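Local coordinates for protein glycosyl hydrolase, family 38 (Enterococcus faecalis, PDB 5KBP) that probably hydrolyses alpha-mannosidic linkages as a metal-dependent glycoside hydrolase of family 38, at residues R220-G232 against F263-P275. Sequence-based numbering, arbitrary orientation.
Sequences RYASTNHLLMMNG and FDDYLKAVQEELP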
loop_
_atom_site.group_PDB
_atom_site.type_symbol
_atom_site.label_atom_id
_atom_site.label_comp_id
_atom_site.label_asym_id
_atom_site.label_seq_id
_atom_site.Cartn_x
_atom_site.Cartn_y
_atom_site.Cartn_z
ATOM N N ARG A 220 -6.000 46.761 -1.859
ATOM C CA ARG A 220 -6.818 46.839 -3.067
ATOM C C ARG A 220 -8.209 46.263 -2.843
ATOM O O ARG A 220 -9.174 46.711 -3.472
ATOM C CB ARG A 220 -6.133 46.109 -4.227
ATOM C CG ARG A 220 -5.092 46.932 -4.971
ATOM C CD ARG A 220 -4.241 46.062 -5.893
ATOM N NE ARG A 220 -4.794 45.930 -7.240
ATOM C CZ ARG A 220 -4.643 46.836 -8.201
ATOM N NH1 ARG A 220 -3.971 47.955 -7.962
ATOM N NH2 ARG A 220 -5.172 46.631 -9.400
ATOM N N TYR A 221 -8.339 45.278 -1.950
ATOM C CA TYR A 221 -9.611 44.596 -1.751
ATOM C C TYR A 221 -10.061 44.575 -0.295
ATOM O O TYR A 221 -11.004 43.852 0.036
ATOM C CB TYR A 221 -9.534 43.160 -2.281
ATOM C CG TYR A 221 -8.687 43.014 -3.525
ATOM C CD1 TYR A 221 -9.157 43.430 -4.764
ATOM C CD2 TYR A 221 -7.418 42.454 -3.459
ATOM C CE1 TYR A 221 -8.384 43.294 -5.903
ATOM C CE2 TYR A 221 -6.639 42.314 -4.592
ATOM C CZ TYR A 221 -7.126 42.736 -5.811
ATOM O OH TYR A 221 -6.351 42.596 -6.939
ATOM N N ALA A 222 -9.422 45.340 0.582
ATOM C CA ALA A 222 -9.791 45.338 1.992
ATOM C C ALA A 222 -11.023 46.211 2.205
ATOM O O ALA A 222 -11.012 47.401 1.875
ATOM C CB ALA A 222 -8.628 45.828 2.847
ATOM N N SER A 223 -12.087 45.618 2.747
ATOM C CA SER A 223 -13.284 46.364 3.116
ATOM C C SER A 223 -13.203 46.954 4.515
ATOM O O SER A 223 -14.034 47.800 4.863
ATOM C CB SER A 223 -14.523 45.467 3.015
ATOM O OG SER A 223 -14.363 44.293 3.790
ATOM N N THR A 224 -12.233 46.526 5.320
ATOM C CA THR A 224 -12.007 47.048 6.660
ATOM C C THR A 224 -10.556 47.506 6.772
ATOM O O THR A 224 -9.760 47.355 5.840
ATOM C CB THR A 224 -12.323 45.995 7.732
ATOM O OG1 THR A 224 -11.285 45.007 7.750
ATOM C CG2 THR A 224 -13.649 45.311 7.437
ATOM N N ASN A 225 -10.210 48.070 7.926
ATOM C CA ASN A 225 -8.827 48.428 8.216
ATOM C C ASN A 225 -8.008 47.243 8.710
ATOM O O ASN A 225 -6.866 47.432 9.142
ATOM C CB ASN A 225 -8.780 49.558 9.247
ATOM C CG ASN A 225 -9.371 50.848 8.721
ATOM O OD1 ASN A 225 -9.253 51.159 7.536
ATOM N ND2 ASN A 225 -10.016 51.606 9.600
ATOM N N HIS A 226 -8.564 46.035 8.657
ATOM C CA HIS A 226 -7.897 44.833 9.137
ATOM C C HIS A 226 -7.421 44.021 7.938
ATOM O O HIS A 226 -8.234 43.583 7.115
ATOM C CB HIS A 226 -8.839 44.014 10.019
ATOM C CG HIS A 226 -9.398 44.788 11.174
ATOM N ND1 HIS A 226 -8.704 44.978 12.349
ATOM C CD2 HIS A 226 -10.581 45.429 11.328
ATOM C CE1 HIS A 226 -9.437 45.698 13.179
ATOM N NE2 HIS A 226 -10.580 45.985 12.584
ATOM N N LEU A 227 -6.110 43.824 7.846
ATOM C CA LEU A 227 -5.473 43.223 6.685
ATOM C C LEU A 227 -4.892 41.864 7.052
ATOM O O LEU A 227 -4.353 41.685 8.149
ATOM C CB LEU A 227 -4.371 44.141 6.150
ATOM C CG LEU A 227 -4.760 45.621 6.072
ATOM C CD1 LEU A 227 -3.525 46.502 5.975
ATOM C CD2 LEU A 227 -5.687 45.865 4.896
ATOM N N LEU A 228 -4.996 40.912 6.128
ATOM C CA LEU A 228 -4.569 39.536 6.353
ATOM C C LEU A 228 -3.339 39.239 5.505
ATOM O O LEU A 228 -3.394 39.328 4.273
ATOM C CB LEU A 228 -5.697 38.555 6.026
ATOM C CG LEU A 228 -5.406 37.073 6.276
ATOM C CD1 LEU A 228 -5.256 36.786 7.761
ATOM C CD2 LEU A 228 -6.492 36.198 5.670
ATOM N N MET A 229 -2.237 38.890 6.165
ATOM C CA MET A 229 -1.015 38.450 5.504
ATOM C C MET A 229 -0.792 36.981 5.844
ATOM O O MET A 229 -0.590 36.636 7.013
ATOM C CB MET A 229 0.187 39.289 5.939
ATOM C CG MET A 229 0.066 40.773 5.641
ATOM S SD MET A 229 -0.066 41.145 3.884
ATOM C CE MET A 229 1.444 40.410 3.267
ATOM N N MET A 230 -0.834 36.124 4.828
ATOM C CA MET A 230 -0.672 34.687 5.017
ATOM C C MET A 230 0.811 34.342 4.925
ATOM O O MET A 230 1.391 34.333 3.834
ATOM C CB MET A 230 -1.494 33.918 3.987
ATOM C CG MET A 230 -2.993 34.122 4.139
ATOM S SD MET A 230 -3.602 33.578 5.750
ATOM C CE MET A 230 -3.186 31.837 5.684
ATOM N N ASN A 231 1.419 34.049 6.074
ATOM C CA ASN A 231 2.862 33.821 6.171
ATOM C C ASN A 231 3.146 32.333 5.964
ATOM O O ASN A 231 3.360 31.563 6.904
ATOM C CB ASN A 231 3.381 34.334 7.509
ATOM C CG ASN A 231 4.835 33.989 7.747
ATOM O OD1 ASN A 231 5.171 33.326 8.727
ATOM N ND2 ASN A 231 5.708 34.434 6.851
ATOM N N GLY A 232 3.147 31.931 4.700
ATOM C CA GLY A 232 3.408 30.548 4.353
ATOM C C GLY A 232 3.005 30.267 2.922
ATOM O O GLY A 232 2.503 31.140 2.208
ATOM N N PHE A 263 -6.382 33.019 12.839
ATOM C CA PHE A 263 -7.668 33.174 12.167
ATOM C C PHE A 263 -8.796 33.484 13.143
ATOM O O PHE A 263 -9.740 34.196 12.782
ATOM C CB PHE A 263 -7.994 31.920 11.360
ATOM C CG PHE A 263 -7.354 31.893 10.008
ATOM C CD1 PHE A 263 -7.708 32.828 9.049
ATOM C CD2 PHE A 263 -6.404 30.937 9.689
ATOM C CE1 PHE A 263 -7.125 32.813 7.799
ATOM C CE2 PHE A 263 -5.818 30.915 8.440
ATOM C CZ PHE A 263 -6.179 31.855 7.495
ATOM N N ASP A 264 -8.724 32.970 14.372
ATOM C CA ASP A 264 -9.767 33.255 15.354
ATOM C C ASP A 264 -9.813 34.739 15.697
ATOM O O ASP A 264 -10.890 35.344 15.745
ATOM C CB ASP A 264 -9.544 32.418 16.612
ATOM C CG ASP A 264 -9.759 30.941 16.372
ATOM O OD1 ASP A 264 -10.731 30.590 15.670
ATOM O OD2 ASP A 264 -8.955 30.132 16.880
ATOM N N ASP A 265 -8.647 35.343 15.940
ATOM C CA ASP A 265 -8.604 36.761 16.284
ATOM C C ASP A 265 -8.933 37.640 15.083
ATOM O O ASP A 265 -9.623 38.656 15.225
ATOM C CB ASP A 265 -7.231 37.124 16.850
ATOM C CG ASP A 265 -6.999 36.545 18.230
ATOM O OD1 ASP A 265 -7.990 36.165 18.888
ATOM O OD2 ASP A 265 -5.828 36.475 18.660
ATOM N N TYR A 266 -8.449 37.274 13.894
ATOM C CA TYR A 266 -8.724 38.079 12.707
ATOM C C TYR A 266 -10.211 38.076 12.371
ATOM O O TYR A 266 -10.799 39.130 12.103
ATOM C CB TYR A 266 -7.906 37.573 11.518
ATOM C CG TYR A 266 -8.184 38.330 10.236
ATOM C CD1 TYR A 266 -7.729 39.629 10.063
ATOM C CD2 TYR A 266 -8.904 37.746 9.201
ATOM C CE1 TYR A 266 -7.980 40.330 8.895
ATOM C CE2 TYR A 266 -9.160 38.439 8.028
ATOM C CZ TYR A 266 -8.695 39.730 7.882
ATOM O OH TYR A 266 -8.945 40.425 6.719
ATOM N N LEU A 267 -10.835 36.893 12.379
ATOM C CA LEU A 267 -12.250 36.791 12.031
ATOM C C LEU A 267 -13.118 37.618 12.970
ATOM O O LEU A 267 -14.088 38.250 12.533
ATOM C CB LEU A 267 -12.689 35.326 12.050
ATOM C CG LEU A 267 -12.270 34.473 10.851
ATOM C CD1 LEU A 267 -12.574 33.006 11.101
ATOM C CD2 LEU A 267 -12.965 34.961 9.590
ATOM N N LYS A 268 -12.790 37.625 14.263
ATOM C CA LYS A 268 -13.555 38.427 15.212
ATOM C C LYS A 268 -13.410 39.915 14.918
ATOM O O LYS A 268 -14.374 40.678 15.044
ATOM C CB LYS A 268 -13.105 38.114 16.639
ATOM C CG LYS A 268 -13.749 38.990 17.703
ATOM C CD LYS A 268 -13.009 38.875 19.026
ATOM C CE LYS A 268 -13.472 39.931 20.018
ATOM N NZ LYS A 268 -12.563 40.016 21.194
ATOM N N ALA A 269 -12.214 40.342 14.507
ATOM C CA ALA A 269 -11.956 41.765 14.306
ATOM C C ALA A 269 -12.525 42.269 12.983
ATOM O O ALA A 269 -13.085 43.370 12.930
ATOM C CB ALA A 269 -10.453 42.040 14.373
ATOM N N VAL A 270 -12.394 41.488 11.909
ATOM C CA VAL A 270 -12.791 41.982 10.592
ATOM C C VAL A 270 -14.310 42.012 10.460
ATOM O O VAL A 270 -14.873 42.928 9.848
ATOM C CB VAL A 270 -12.130 41.143 9.479
ATOM C CG1 VAL A 270 -12.578 39.689 9.542
ATOM C CG2 VAL A 270 -12.435 41.736 8.113
ATOM N N GLN A 271 -15.001 41.027 11.039
ATOM C CA GLN A 271 -16.454 40.958 10.941
ATOM C C GLN A 271 -17.158 41.955 11.850
ATOM O O GLN A 271 -18.373 42.140 11.716
ATOM C CB GLN A 271 -16.934 39.541 11.260
ATOM C CG GLN A 271 -16.456 38.488 10.275
ATOM C CD GLN A 271 -16.842 37.083 10.690
ATOM O OE1 GLN A 271 -18.013 36.707 10.646
ATOM N NE2 GLN A 271 -15.853 36.299 11.105
ATOM N N GLU A 272 -16.432 42.594 12.766
ATOM C CA GLU A 272 -17.040 43.578 13.653
ATOM C C GLU A 272 -17.196 44.932 12.972
ATOM O O GLU A 272 -18.086 45.706 13.338
ATOM C CB GLU A 272 -16.202 43.706 14.926
ATOM C CG GLU A 272 -16.907 44.368 16.096
ATOM C CD GLU A 272 -16.268 44.012 17.424
ATOM O OE1 GLU A 272 -16.972 43.465 18.298
ATOM O OE2 GLU A 272 -15.055 44.262 17.587
ATOM N N GLU A 273 -16.358 45.224 11.980
ATOM C CA GLU A 273 -16.391 46.480 11.241
ATOM C C GLU A 273 -16.715 46.234 9.772
ATOM O O GLU A 273 -16.117 46.831 8.873
ATOM C CB GLU A 273 -15.067 47.225 11.388
ATOM C CG GLU A 273 -14.622 47.408 12.831
ATOM C CD GLU A 273 -13.183 47.875 12.946
ATOM O OE1 GLU A 273 -12.581 48.214 11.907
ATOM O OE2 GLU A 273 -12.653 47.897 14.077
ATOM N N LEU A 274 -17.669 45.351 9.516
ATOM C CA LEU A 274 -18.014 44.974 8.149
ATOM C C LEU A 274 -18.984 45.989 7.554
ATOM O O LEU A 274 -19.997 46.310 8.182
ATOM C CB LEU A 274 -18.633 43.580 8.130
ATOM C CG LEU A 274 -18.120 42.578 7.095
ATOM C CD1 LEU A 274 -16.606 42.463 7.159
ATOM C CD2 LEU A 274 -18.770 41.221 7.314
ATOM N N PRO A 275 -18.715 46.511 6.358
ATOM C CA PRO A 275 -19.619 47.501 5.765
ATOM C C PRO A 275 -20.916 46.868 5.282
ATOM O O PRO A 275 -21.014 45.659 5.062
ATOM C CB PRO A 275 -18.808 48.063 4.593
ATOM C CG PRO A 275 -17.876 46.959 4.227
ATOM C CD PRO A 275 -17.534 46.259 5.515
HETATM O O HOH W 1 -10.665 50.277 12.765
HETATM O O HOH W 2 -7.093 41.539 4.010
#
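H226 NE2 hydrogen-bonds to E273 OE2 at 3.2 Å, in a nearly straight bond (N-H...O 169°) with OE2 close to the plane of the imidazole. The carboxylate lies at the rim of the imidazole, but the bond strikes OE2 from above the carboxylate plane, the two flat groups being turned 52° apart. E273 is poorly ordered, so this outer grip may be a loose one; its OE1 also takes a bond from a water. The other ring nitrogen, ND1, is hydrogen-bonded to the hydroxyl of Y10 in strand 7-13, which leaves the imidazole held at both nitrogens. A269 CB sits over one face as a CH-pi contact, 4.1 Å from the centroid of the H226 ring. Just before the strand, T224 OG1 accepts from H226 N at 3.0 Å, forming an ST turn, while T224 CG2 packs against E273 O.

Further along, Y266 reaches from the helix toward the strand with CG anti to its backbone N (chi1 178°), which carries the phenol between L228 and its own helix. L228 CD1 covers one face, 4.1 Å from the Y266 centroid, and V270 CG1 the opposite one. M230, bent at chi2 and chi3, packs CE on F263 CZ at 3.5 Å, and its SD approaches the same ring obliquely, 4.7 Å from the centroid, as a Met-aromatic contact. Strand 226-231 and helix 263-270 run roughly antiparallel, their axes 9.1 Å apart at the closest approach. This is the layered packing of an alpha/beta domain, a helix laid over the parallel sheet in which strand 7-13 separates strands 226-231 and 256-260, within the family 38 N-terminal domain.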